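Long-range contacts in DNA-(apurinic or apyrimidinic site) lyase (PDB 6WCD), which acts in base excision repair as a weak abasic-site endonuclease and a 3'-5' exonuclease, seen here as its catalytic domain: residues Leu136-Tyr142 / His177-Asp183; Asn9-Ala13 / Asp43-Ala47; His124-Asn128 / Cys309-Ala313. All coordinates share one frame; numbering follows the deposited sequence.

Contact 1: Leu136-Tyr142 / His177-Asp183; sequences LTVINVY and HVIILGD
Near the N-terminal end of strand 177-181, H177 O receives two donors: T137 N at 2.9 Å and, at 2.7 Å, a water that also meets T137 OG1, which Q123 holds as well. T137, I139 and V141 then alternately give and accept backbone bonds, the shortest being I139 N to I179 O at 2.8 Å. The last, D183 N to V141 O, is bent to 143°, consistent with the corner the chain turns at G182, where any CB would strike V141 O. L181 swings its CG between its own N and carbonyl carbon (chi1 70°), bringing CD2 to 3.5 Å from V138 CG1; on the other face I139 CD1 meets V178 CG1 at 3.8 Å. At the catalytic end D183 and Y142 run side by side, with D183 OD2 in the ring plane, 3.6 Å from Y142 CE1, and hydrogen-bonded to N7 ND2. D183 is the proton donor/acceptor, and Y142 is probably an active-site residue, as in relatives. The pair forms a beta-alpha-beta unit through helix 152-173, lies between strands 119-127 and 269-278, and packs its V138/L181 face on strands 2-7 and 29-33 of the second sheet, the sandwich of the DNase I-like fold.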
ATOM      1  N   LEU A 136       2.897 -15.040   0.160  1.00 14.82           N
ATOM      2  CA  LEU A 136       2.115 -13.857  -0.208  1.00 14.25           C
ATOM      3  C   LEU A 136       2.974 -12.637   0.052  1.00 15.54           C
ATOM      4  O   LEU A 136       3.402 -12.396   1.192  1.00 14.91           O
ATOM      5  CB  LEU A 136       0.866 -13.779   0.629  1.00 14.85           C
ATOM      6  CG  LEU A 136       0.064 -12.520   0.505  1.00 17.48           C
ATOM      7  CD1 LEU A 136      -0.536 -12.393  -0.884  1.00 18.54           C
ATOM      8  CD2 LEU A 136      -1.082 -12.490   1.533  1.00 20.95           C
ATOM      9  N   THR A 137       3.236 -11.862  -0.998  1.00 12.26           N
ATOM     10  CA  THR A 137       3.966 -10.621  -0.841  1.00 12.33           C
ATOM     11  C   THR A 137       3.000  -9.459  -0.913  1.00 10.85           C
ATOM     12  O   THR A 137       2.226  -9.354  -1.868  1.00 13.65           O
ATOM     13  CB  THR A 137       5.048 -10.491  -1.909  1.00 13.41           C
ATOM     14  OG1 THR A 137       5.947 -11.591  -1.819  1.00 16.14           O
ATOM     15  CG2 THR A 137       5.890  -9.243  -1.668  1.00 15.16           C
ATOM     16  N   VAL A 138       3.026  -8.587   0.100  1.00 11.26           N
ATOM     17  CA  VAL A 138       2.202  -7.401   0.213  1.00 10.80           C
ATOM     18  C   VAL A 138       3.053  -6.181  -0.102  1.00 11.48           C
ATOM     19  O   VAL A 138       4.069  -5.925   0.569  1.00 12.59           O
ATOM     20  CB  VAL A 138       1.606  -7.319   1.631  1.00 12.87           C
ATOM     21  CG1 VAL A 138       0.854  -6.057   1.810  1.00 15.47           C
ATOM     22  CG2 VAL A 138       0.744  -8.518   1.920  1.00 13.74           C
ATOM     23  N   ILE A 139       2.672  -5.439  -1.144  1.00 11.17           N
ATOM     24  CA  ILE A 139       3.377  -4.263  -1.584  1.00 11.67           C
ATOM     25  C   ILE A 139       2.507  -3.071  -1.259  1.00 11.76           C
ATOM     26  O   ILE A 139       1.477  -2.885  -1.898  1.00 12.34           O
ATOM     27  CB  ILE A 139       3.643  -4.326  -3.081  1.00 12.02           C
ATOM     28  CG1 ILE A 139       4.321  -5.648  -3.445  1.00 12.00           C
ATOM     29  CG2 ILE A 139       4.494  -3.142  -3.524  1.00 13.72           C
ATOM     30  CD1 ILE A 139       4.671  -5.797  -4.949  1.00 15.93           C
ATOM     31  N   ASN A 140       2.934  -2.275  -0.295  1.00 10.63           N
ATOM     32  CA  ASN A 140       2.176  -1.150   0.268  1.00  9.54           C
ATOM     33  C   ASN A 140       2.757   0.124  -0.348  1.00 10.45           C
ATOM     34  O   ASN A 140       3.929   0.444  -0.103  1.00 11.16           O
ATOM     35  CB  ASN A 140       2.333  -1.178   1.787  1.00 10.39           C
ATOM     36  CG  ASN A 140       1.769   0.024   2.487  1.00 11.35           C
ATOM     37  OD1 ASN A 140       1.121   0.848   1.855  1.00 13.39           O
ATOM     38  ND2 ASN A 140       2.023   0.136   3.784  1.00 12.13           N
ATOM     39  N   VAL A 141       1.970   0.845  -1.164  1.00 10.73           N
ATOM     40  CA  VAL A 141       2.489   1.980  -1.958  1.00 10.82           C
ATOM     41  C   VAL A 141       1.707   3.252  -1.752  1.00 10.51           C
ATOM     42  O   VAL A 141       0.474   3.249  -1.582  1.00 10.55           O
ATOM     43  CB  VAL A 141       2.557   1.670  -3.461  1.00 13.60           C
ATOM     44  CG1 VAL A 141       3.485   0.541  -3.734  1.00 18.17           C
ATOM     45  CG2 VAL A 141       1.180   1.304  -4.048  1.00 14.56           C
ATOM     46  N   TYR A 142       2.425   4.389  -1.758  1.00 11.17           N
ATOM     47  CA  TYR A 142       1.868   5.736  -1.779  1.00 10.73           C
ATOM     48  C   TYR A 142       2.391   6.390  -3.041  1.00 11.18           C
ATOM     49  O   TYR A 142       3.499   6.907  -3.044  1.00 11.93           O
ATOM     50  CB  TYR A 142       2.250   6.520  -0.514  1.00 11.57           C
ATOM     51  CG  TYR A 142       1.779   7.959  -0.444  1.00 12.79           C
ATOM     52  CD1 TYR A 142       0.505   8.321  -0.828  1.00 13.33           C
ATOM     53  CD2 TYR A 142       2.617   8.969  -0.017  1.00 13.24           C
ATOM     54  CE1 TYR A 142       0.072   9.653  -0.794  1.00 15.69           C
ATOM     55  CE2 TYR A 142       2.204  10.279   0.032  1.00 15.65           C
ATOM     56  CZ  TYR A 142       0.931  10.627  -0.351  1.00 15.34           C
ATOM     57  OH  TYR A 142       0.528  11.952  -0.311  1.00 19.17           O
ATOM     58  N   HIS A 177       1.980 -15.483  -4.515  1.00 18.01           N
ATOM     59  CA  HIS A 177       0.931 -14.495  -4.709  1.00 15.62           C
ATOM     60  C   HIS A 177       1.424 -13.113  -4.316  1.00 15.91           C
ATOM     61  O   HIS A 177       2.354 -12.959  -3.512  1.00 15.09           O
ATOM     62  CB  HIS A 177      -0.282 -14.837  -3.876  1.00 14.41           C
ATOM     63  CG  HIS A 177      -0.845 -16.183  -4.188  1.00 16.89           C
ATOM     64  ND1 HIS A 177      -1.524 -16.446  -5.353  1.00 18.35           N
ATOM     65  CD2 HIS A 177      -0.787 -17.350  -3.502  1.00 21.28           C
ATOM     66  CE1 HIS A 177      -1.875 -17.721  -5.375  1.00 25.03           C
ATOM     67  NE2 HIS A 177      -1.439 -18.296  -4.259  1.00 23.11           N
ATOM     68  N   VAL A 178       0.773 -12.109  -4.894  1.00 12.81           N
ATOM     69  CA  VAL A 178       1.122 -10.703  -4.684  1.00 12.13           C
ATOM     70  C   VAL A 178      -0.136  -9.866  -4.504  1.00 11.94           C
ATOM     71  O   VAL A 178      -1.071  -9.944  -5.305  1.00 13.35           O
ATOM     72  CB  VAL A 178       1.980 -10.112  -5.828  1.00 14.74           C
ATOM     73  CG1 VAL A 178       2.261  -8.609  -5.617  1.00 16.14           C
ATOM     74  CG2 VAL A 178       3.270 -10.884  -5.981  1.00 17.65           C
ATOM     75  N   ILE A 179      -0.145  -9.042  -3.454  1.00 12.56           N
ATOM     76  CA  ILE A 179      -1.137  -7.986  -3.286  1.00 14.08           C
ATOM     77  C   ILE A 179      -0.421  -6.655  -3.388  1.00 15.36           C
ATOM     78  O   ILE A 179       0.640  -6.478  -2.787  1.00 14.76           O
ATOM     79  CB  ILE A 179      -1.862  -8.098  -1.941  1.00 13.86           C
ATOM     80  CG1 ILE A 179      -2.856  -9.205  -1.961  1.00 14.82           C
ATOM     81  CG2 ILE A 179      -2.537  -6.762  -1.589  1.00 16.49           C
ATOM     82  CD1 ILE A 179      -3.455  -9.524  -0.555  1.00 19.22           C
ATOM     83  N   ILE A 180      -0.964  -5.749  -4.177  1.00 12.74           N
ATOM     84  CA  ILE A 180      -0.523  -4.351  -4.240  1.00 12.93           C
ATOM     85  C   ILE A 180      -1.657  -3.555  -3.643  1.00 13.54           C
ATOM     86  O   ILE A 180      -2.788  -3.612  -4.154  1.00 16.13           O
ATOM     87  CB  ILE A 180      -0.222  -3.870  -5.645  1.00 14.41           C
ATOM     88  CG1 ILE A 180       0.850  -4.708  -6.316  1.00 17.88           C
ATOM     89  CG2 ILE A 180       0.238  -2.378  -5.561  1.00 15.94           C
ATOM     90  CD1 ILE A 180       0.909  -4.518  -7.788  1.00 28.08           C
ATOM     91  N   LEU A 181      -1.405  -2.810  -2.578  1.00 12.16           N
ATOM     92  CA  LEU A 181      -2.448  -1.987  -2.019  1.00 12.94           C
ATOM     93  C   LEU A 181      -1.960  -0.619  -1.675  1.00 12.52           C
ATOM     94  O   LEU A 181      -0.757  -0.397  -1.465  1.00 13.48           O
ATOM     95  CB  LEU A 181      -3.068  -2.666  -0.835  1.00 14.98           C
ATOM     96  CG  LEU A 181      -2.259  -2.805   0.434  1.00 14.35           C
ATOM     97  CD1 LEU A 181      -3.032  -3.716   1.374  1.00 17.02           C
ATOM     98  CD2 LEU A 181      -0.955  -3.408   0.290  1.00 20.04           C
ATOM     99  N   GLY A 182      -2.869   0.315  -1.689  1.00 12.50           N
ATOM    100  CA  GLY A 182      -2.528   1.645  -1.254  1.00 13.90           C
ATOM    101  C   GLY A 182      -3.129   2.668  -2.156  1.00 12.96           C
ATOM    102  O   GLY A 182      -4.147   2.436  -2.804  1.00 13.32           O
ATOM    103  N   ASP A 183      -2.536   3.858  -2.129  1.00 12.27           N
ATOM    104  CA  ASP A 183      -3.037   5.054  -2.774  1.00 11.51           C
ATOM    105  C   ASP A 183      -2.341   5.124  -4.110  1.00 12.94           C
ATOM    106  O   ASP A 183      -1.156   5.492  -4.205  1.00 14.02           O
ATOM    107  CB  ASP A 183      -2.780   6.298  -1.948  1.00 13.54           C
ATOM    108  CG  ASP A 183      -3.269   7.571  -2.599  1.00 19.12           C
ATOM    109  OD1 ASP A 183      -3.709   7.563  -3.806  1.00 19.48           O
ATOM    110  OD2 ASP A 183      -3.221   8.634  -1.910  1.00 19.90           O
TER
HETATM  111  O   HOH W   1       4.942 -13.753  -3.224  1.00 18.01           O

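Contact 2: Asn9-Ala13 / Asp43-Ala47; sequences NGIRA and DEPSA. With MG (magnesium ion), chain B; BU1 (1,4-butanediol), chain F.
R12 grips the carboxylate of D43 side-on, with one nitrogen for each oxygen: NE reaches OD2 at 2.9 Å in a nearly straight bond (166°), and NH2 reaches OD1 at 2.8 Å. The donors come on the syn sides but somewhat out of the carboxylate plane, while both oxygens lie in or close to the guanidinium plane; the two flat groups are 19° apart in this two-point salt bridge. The arginine chain folds at its second torsion (chi2 -70°), and this bend carries the guanidinium across to the carboxylate. Beside it, P45 CG lies 3.7 Å from R12 NH2. D43 OD2 has a second donor, S46 OG at 2.7 Å, which comes from above the carboxylate plane, and the serine in turn rests against I11, whose CG2 is 3.5 Å from S46 OG. A leucine in place of D43 is likely to leave the guanidinium of R12 without its counter-charge and free to turn, and the hydroxyl of S46 without its acceptor. D43 occupies the N-cap position of the short helix 44-47, so the contact fastens the start of that helix to the loop after strand 2-7, in the DNase I-like fold of this magnesium-dependent AP/ExoA-family nuclease. The same loop carries N9, whose OD1 binds the magnesium ion at 2.1 Å; four waters and E34 complete its six ligands. G10, at backbone angles that a residue with a side chain would hardly tolerate, joins N9 to I11, and backbone bonds from G10 to E34 and from I11 to T35 tie the loop to the segment bearing the other protein ligand. A butanediol molecule lies against R12 and A13, with its O5 3.2 Å from R12 CB.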
ATOM      1  N   ASN A   9      -3.215  10.272   5.993  1.00 11.42           N
ATOM      2  CA  ASN A   9      -2.967  11.716   5.959  1.00 10.99           C
ATOM      3  C   ASN A   9      -2.261  12.203   7.217  1.00 11.65           C
ATOM      4  O   ASN A   9      -2.554  13.285   7.740  1.00 15.18           O
ATOM      5  CB  ASN A   9      -4.262  12.528   5.719  1.00 12.17           C
ATOM      6  CG  ASN A   9      -3.967  13.934   5.212  1.00 14.20           C
ATOM      7  OD1 ASN A   9      -3.106  14.141   4.353  1.00 15.33           O
ATOM      8  ND2 ASN A   9      -4.655  14.910   5.755  1.00 18.95           N
ATOM      9  N   GLY A  10      -1.304  11.389   7.661  1.00 11.79           N
ATOM     10  CA  GLY A  10      -0.539  11.708   8.850  1.00 13.33           C
ATOM     11  C   GLY A  10      -1.042  10.886  10.055  1.00 12.52           C
ATOM     12  O   GLY A  10      -2.162  11.100  10.530  1.00 13.92           O
ATOM     13  N   ILE A  11      -0.219   9.985  10.581  1.00 12.31           N
ATOM     14  CA  ILE A  11      -0.614   9.215  11.764  1.00 11.28           C
ATOM     15  C   ILE A  11      -0.975  10.121  12.922  1.00 12.98           C
ATOM     16  O   ILE A  11      -2.018   9.969  13.565  1.00 14.84           O
ATOM     17  CB  ILE A  11       0.483   8.232  12.167  1.00 12.44           C
ATOM     18  CG1 ILE A  11       0.587   7.102  11.151  1.00 12.91           C
ATOM     19  CG2 ILE A  11       0.222   7.640  13.554  1.00 15.18           C
ATOM     20  CD1 ILE A  11       1.780   6.166  11.385  1.00 13.51           C
ATOM     21  N   ARG A  12      -0.115  11.074  13.240  1.00 14.00           N
ATOM     22  CA  ARG A  12      -0.362  12.000  14.346  1.00 15.22           C
ATOM     23  C   ARG A  12      -1.610  12.851  14.113  1.00 18.24           C
ATOM     24  O   ARG A  12      -2.333  13.164  15.067  1.00 17.88           O
ATOM     25  CB  ARG A  12       0.855  12.886  14.562  1.00 20.01           C
ATOM     26  CG  ARG A  12       2.069  12.168  15.196  1.00 18.24           C
ATOM     27  CD  ARG A  12       1.766  11.860  16.601  1.00 19.46           C
ATOM     28  NE  ARG A  12       2.911  11.338  17.350  1.00 17.05           N
ATOM     29  CZ  ARG A  12       2.919  11.297  18.665  1.00 18.12           C
ATOM     30  NH1 ARG A  12       1.867  11.728  19.364  1.00 17.84           N
ATOM     31  NH2 ARG A  12       4.021  10.901  19.320  1.00 20.21           N
ATOM     32  N   ALA A  13      -1.874  13.239  12.855  1.00 17.64           N
ATOM     33  CA  ALA A  13      -2.960  14.162  12.539  1.00 17.24           C
ATOM     34  C   ALA A  13      -4.355  13.562  12.775  1.00 16.83           C
ATOM     35  O   ALA A  13      -5.334  14.319  12.839  1.00 18.99           O
ATOM     36  CB  ALA A  13      -2.788  14.593  11.093  1.00 18.11           C
ATOM     37  N   ASP A  43       9.597   9.425  16.530  1.00 16.40           N
ATOM     38  CA  ASP A  43       8.178   9.241  16.892  1.00 15.10           C
ATOM     39  C   ASP A  43       7.891   7.786  17.213  1.00 15.06           C
ATOM     40  O   ASP A  43       7.222   7.063  16.476  1.00 15.57           O
ATOM     41  CB  ASP A  43       7.265   9.777  15.796  1.00 15.93           C
ATOM     42  CG  ASP A  43       5.855   9.963  16.289  1.00 19.41           C
ATOM     43  OD1 ASP A  43       5.637   9.605  17.481  1.00 21.27           O
ATOM     44  OD2 ASP A  43       4.983  10.418  15.490  1.00 18.39           O
ATOM     45  N   GLU A  44       8.377   7.381  18.383  1.00 15.59           N
ATOM     46  CA  GLU A  44       8.213   6.007  18.829  1.00 15.63           C
ATOM     47  C   GLU A  44       6.753   5.640  18.955  1.00 17.70           C
ATOM     48  O   GLU A  44       6.382   4.523  18.552  1.00 16.16           O
ATOM     49  CB  GLU A  44       8.953   5.819  20.148  1.00 18.70           C
ATOM     50  CG  GLU A  44       9.037   4.360  20.541  1.00 20.81           C
ATOM     51  CD  GLU A  44       9.629   4.189  21.933  1.00 64.44           C
ATOM     52  OE1 GLU A  44       9.191   4.909  22.853  1.00 75.02           O
ATOM     53  OE2 GLU A  44      10.534   3.345  22.103  1.00 76.58           O
ATOM     54  N   PRO A  45       5.872   6.499  19.455  1.00 15.18           N
ATOM     55  CA  PRO A  45       4.458   6.069  19.582  1.00 16.18           C
ATOM     56  C   PRO A  45       3.790   5.790  18.262  1.00 19.81           C
ATOM     57  O   PRO A  45       2.830   5.024  18.240  1.00 19.78           O
ATOM     58  CB  PRO A  45       3.803   7.246  20.313  1.00 17.17           C
ATOM     59  CG  PRO A  45       4.938   7.857  21.124  1.00 21.01           C
ATOM     60  CD  PRO A  45       6.150   7.749  20.180  1.00 17.95           C
ATOM     61  N   SER A  46       4.208   6.417  17.165  1.00 15.22           N
ATOM     62  CA  SER A  46       3.609   6.163  15.871  1.00 13.42           C
ATOM     63  C   SER A  46       4.202   4.935  15.225  1.00 17.35           C
ATOM     64  O   SER A  46       3.587   4.399  14.300  1.00 17.40           O
ATOM     65  CB  SER A  46       3.781   7.380  14.985  1.00 16.23           C
ATOM     66  OG  SER A  46       3.042   8.484  15.466  1.00 18.02           O
ATOM     67  N   ALA A  47       5.365   4.498  15.635  1.00 15.35           N
ATOM     68  CA  ALA A  47       6.056   3.386  14.982  1.00 17.93           C
ATOM     69  C   ALA A  47       5.891   2.077  15.719  1.00 21.45           C
ATOM     70  O   ALA A  47       5.791   1.029  15.065  1.00 27.15           O
ATOM     71  CB  ALA A  47       7.539   3.713  14.845  1.00 24.32           C
TER
HETATM   72 MG    MG B 401      -2.628  13.617   2.381  1.00 14.93          MG
HETATM   73  C1  BU1 F 405       1.536  16.557  13.537  1.00 53.30           C
HETATM   74  C2  BU1 F 405       0.011  16.458  13.755  1.00 45.68           C
HETATM   75  C3  BU1 F 405      -0.708  17.243  12.656  1.00 65.72           C
HETATM   76  C4  BU1 F 405      -2.043  17.811  13.149  1.00 69.01           C
HETATM   77  O5  BU1 F 405       2.295  15.730  14.408  1.00 31.80           O
HETATM   78  O6  BU1 F 405      -2.889  18.094  12.054  1.00 66.51           O
HETATM   79  O   HOH W   2      -1.235  15.229   2.320  1.00 18.78           O
HETATM   80  O   HOH W   3      -4.026  12.079   2.424  1.00 14.35           O
HETATM   81  O   HOH W   4      -4.100  14.869   1.637  1.00 18.33           O
HETATM   82  O   HOH W   5      -2.111  13.068   0.444  1.00 20.33           O

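Contact 3: His124-Asn128 / Cys309-Ala313; sequences HRILN and CQPIA. With BU1 (1,4-butanediol), chain D.
L127 N donates to Q310 O at 2.8 Å, in the plane of that carbonyl, and I312 N donates to R125 O at 2.9 Å, though from well above the carbonyl plane. A longer bond, Q310 N to L127 O at 3.3 Å, closes the L127-Q310 antiparallel hydrogen-bonded pair. Between these bonds P311 faces I126 in a non-hydrogen-bonded pair. An N-H there would not point at the partner strand, so a proline gives up no cross-strand bond at this position. The strands nevertheless diverge, with 134° between their directions, and the pairing is short. A water donates to I312 O, which Q79 also holds, and is only weakly linked to H124 ND1, whose firmer partner is T76.

Side chains pack on both faces. On one, L127 and I312 cross at about a right angle, L127 CD2 lying 3.7 Å from I312 CD1; R125 stands on this face too, but its bent chain turns its polar end to E133 in a salt bridge. On the other, I126 places CG1 between its backbone N and carbonyl carbon (chi1 59°), and its CD1 comes to 3.9 Å from C309 SG. Q310 OE1 accepts a bond of 2.9 Å from O6 of a butanediol that touches P311 and is also hydrogen-bonded to M1 N.

No annotated catalytic site lies nearby. The contact instead attaches the chain just after strand 303-307, a member of the six-stranded sheet, to strand 119-127 of the other sheet. There strand 310-312 joins a strand already paired with 80-83 and 133-142, while E285 of helix 279-285 packs against C309.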
ATOM      1  N   HIS A 124       4.776 -13.023   3.538  1.00 14.61           N
ATOM      2  CA  HIS A 124       4.054 -13.799   4.532  1.00 15.84           C
ATOM      3  C   HIS A 124       3.842 -15.200   3.981  1.00 18.18           C
ATOM      4  O   HIS A 124       3.369 -15.362   2.854  1.00 22.54           O
ATOM      5  CB  HIS A 124       2.688 -13.149   4.806  1.00 15.25           C
ATOM      6  CG  HIS A 124       2.771 -11.691   5.151  1.00 14.61           C
ATOM      7  ND1 HIS A 124       2.817 -11.229   6.443  1.00 15.57           N
ATOM      8  CD2 HIS A 124       2.885 -10.598   4.357  1.00 13.80           C
ATOM      9  CE1 HIS A 124       2.957  -9.909   6.426  1.00 14.16           C
ATOM     10  NE2 HIS A 124       2.991  -9.500   5.183  1.00 14.89           N
ATOM     11  N   ARG A 125       4.062 -16.217   4.783  1.00 15.42           N
ATOM     12  CA  ARG A 125       3.646 -17.545   4.337  1.00 15.84           C
ATOM     13  C   ARG A 125       2.166 -17.727   4.666  1.00 17.00           C
ATOM     14  O   ARG A 125       1.683 -17.272   5.713  1.00 16.27           O
ATOM     15  CB  ARG A 125       4.471 -18.610   5.021  1.00 20.24           C
ATOM     16  CG  ARG A 125       5.934 -18.606   4.584  1.00 26.55           C
ATOM     17  CD  ARG A 125       6.123 -19.048   3.097  1.00 34.12           C
ATOM     18  NE  ARG A 125       6.395 -20.488   2.988  1.00 55.29           N
ATOM     19  CZ  ARG A 125       6.498 -21.175   1.848  1.00 56.61           C
ATOM     20  NH1 ARG A 125       6.765 -22.472   1.885  1.00 77.87           N
ATOM     21  NH2 ARG A 125       6.329 -20.594   0.673  1.00 41.74           N
ATOM     22  N   ILE A 126       1.451 -18.395   3.765  1.00 15.81           N
ATOM     23  CA  ILE A 126       0.011 -18.595   3.928  1.00 14.95           C
ATOM     24  C   ILE A 126      -0.278 -20.040   3.541  1.00 16.02           C
ATOM     25  O   ILE A 126       0.460 -20.681   2.787  1.00 17.61           O
ATOM     26  CB  ILE A 126      -0.866 -17.631   3.091  1.00 15.34           C
ATOM     27  CG1 ILE A 126      -0.565 -17.767   1.582  1.00 21.24           C
ATOM     28  CG2 ILE A 126      -0.750 -16.208   3.605  1.00 16.60           C
ATOM     29  CD1 ILE A 126      -1.607 -17.123   0.681  1.00 25.19           C
ATOM     30  N   LEU A 127      -1.387 -20.583   4.080  1.00 15.13           N
ATOM     31  CA  LEU A 127      -1.917 -21.865   3.658  1.00 15.33           C
ATOM     32  C   LEU A 127      -3.104 -21.622   2.740  1.00 18.23           C
ATOM     33  O   LEU A 127      -4.033 -20.909   3.111  1.00 18.91           O
ATOM     34  CB  LEU A 127      -2.319 -22.703   4.863  1.00 18.29           C
ATOM     35  CG  LEU A 127      -1.151 -23.067   5.788  1.00 16.14           C
ATOM     36  CD1 LEU A 127      -1.705 -23.645   7.090  1.00 20.78           C
ATOM     37  CD2 LEU A 127      -0.245 -24.061   5.110  1.00 23.26           C
ATOM     38  N   ASN A 128      -3.059 -22.181   1.540  1.00 17.31           N
ATOM     39  CA  ASN A 128      -4.076 -21.901   0.541  1.00 19.86           C
ATOM     40  C   ASN A 128      -5.265 -22.845   0.691  1.00 18.59           C
ATOM     41  O   ASN A 128      -5.366 -23.634   1.638  1.00 18.85           O
ATOM     42  CB  ASN A 128      -3.445 -21.955  -0.865  1.00 18.87           C
ATOM     43  CG  ASN A 128      -3.161 -23.359  -1.346  1.00 19.48           C
ATOM     44  OD1 ASN A 128      -3.514 -24.392  -0.755  1.00 19.10           O
ATOM     45  ND2 ASN A 128      -2.545 -23.416  -2.524  1.00 26.58           N
ATOM     46  N   CYS A 309      -7.514 -17.619   3.186  1.00 18.12           N
ATOM     47  CA  CYS A 309      -6.212 -18.220   3.485  1.00 20.51           C
ATOM     48  C   CYS A 309      -5.753 -17.880   4.898  1.00 19.77           C
ATOM     49  O   CYS A 309      -6.213 -16.921   5.523  1.00 20.48           O
ATOM     50  CB  CYS A 309      -5.162 -17.773   2.488  1.00 18.78           C
ATOM     51  SG  CYS A 309      -5.025 -15.990   2.268  1.00 23.96           S
ATOM     52  N   GLN A 310      -4.907 -18.753   5.442  1.00 17.23           N
ATOM     53  CA  GLN A 310      -4.503 -18.674   6.858  1.00 15.63           C
ATOM     54  C   GLN A 310      -2.998 -18.436   6.954  1.00 18.19           C
ATOM     55  O   GLN A 310      -2.207 -19.121   6.300  1.00 18.31           O
ATOM     56  CB  GLN A 310      -4.885 -19.941   7.597  1.00 17.93           C
ATOM     57  CG  GLN A 310      -6.384 -20.274   7.495  1.00 19.02           C
ATOM     58  CD  GLN A 310      -7.260 -19.205   8.123  1.00 18.91           C
ATOM     59  OE1 GLN A 310      -6.965 -18.722   9.212  1.00 21.85           O
ATOM     60  NE2 GLN A 310      -8.293 -18.765   7.392  1.00 18.65           N
ATOM     61  N   PRO A 311      -2.569 -17.485   7.751  1.00 16.39           N
ATOM     62  CA  PRO A 311      -1.155 -17.116   7.771  1.00 15.38           C
ATOM     63  C   PRO A 311      -0.359 -18.012   8.691  1.00 16.61           C
ATOM     64  O   PRO A 311      -0.863 -18.560   9.673  1.00 20.52           O
ATOM     65  CB  PRO A 311      -1.202 -15.691   8.308  1.00 18.08           C
ATOM     66  CG  PRO A 311      -2.319 -15.702   9.210  1.00 22.41           C
ATOM     67  CD  PRO A 311      -3.374 -16.560   8.562  1.00 20.52           C
ATOM     68  N   ILE A 312       0.922 -18.136   8.358  1.00 16.79           N
ATOM     69  CA  ILE A 312       1.918 -18.851   9.166  1.00 17.70           C
ATOM     70  C   ILE A 312       2.927 -17.780   9.574  1.00 17.10           C
ATOM     71  O   ILE A 312       3.608 -17.203   8.713  1.00 19.22           O
ATOM     72  CB  ILE A 312       2.600 -19.966   8.392  1.00 19.08           C
ATOM     73  CG1 ILE A 312       1.601 -21.046   7.940  1.00 22.38           C
ATOM     74  CG2 ILE A 312       3.667 -20.600   9.251  1.00 25.72           C
ATOM     75  CD1 ILE A 312       2.196 -21.987   6.932  1.00 29.20           C
ATOM     76  N   ALA A 313       2.978 -17.466  10.863  1.00 17.45           N
ATOM     77  CA  ALA A 313       3.870 -16.405  11.331  1.00 17.06           C
ATOM     78  C   ALA A 313       5.308 -16.866  11.335  1.00 17.08           C
ATOM     79  O   ALA A 313       5.616 -18.007  11.712  1.00 20.82           O
ATOM     80  CB  ALA A 313       3.482 -16.025  12.753  1.00 19.68           C
TER
HETATM   81  C1  BU1 D 403      -5.094 -15.862  13.084  1.00 64.40           C
HETATM   82  C2  BU1 D 403      -5.062 -14.672  12.116  1.00 51.67           C
HETATM   83  C3  BU1 D 403      -6.255 -14.674  11.160  1.00 40.99           C
HETATM   84  C4  BU1 D 403      -5.901 -15.478   9.918  1.00 50.66           C
HETATM   85  O5  BU1 D 403      -4.328 -16.935  12.593  1.00 50.27           O
HETATM   86  O6  BU1 D 403      -7.016 -15.867   9.144  1.00 21.86           O
HETATM   87  O   HOH W   6       3.368 -14.292   7.979  1.00 24.46           O

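The three contacts show how chemistry follows depth. Contact 1 is core: a regular parallel pair, nearly all buried, that carries the catalytic D183, and Y142, probably also of the active site, at its C-terminal end. Contacts 2 and 3 are only partly buried. Contact 2, whose loop also carries the metal ligand N9, is built on a charged bridge between a loop and a helix start; contact 3, remote from the annotated sites, is a brief, splayed antiparallel pair with apolar flanks. Contacts 1 and 3 share a sheet, since strands 119-127 and 133-142 are neighbours: L136 N lies 2.8 Å from H124 O, probably hydrogen-bonded, and L136 packs on I126. Contact 2 touches neither, its centre being about 21 Å from that of contact 1.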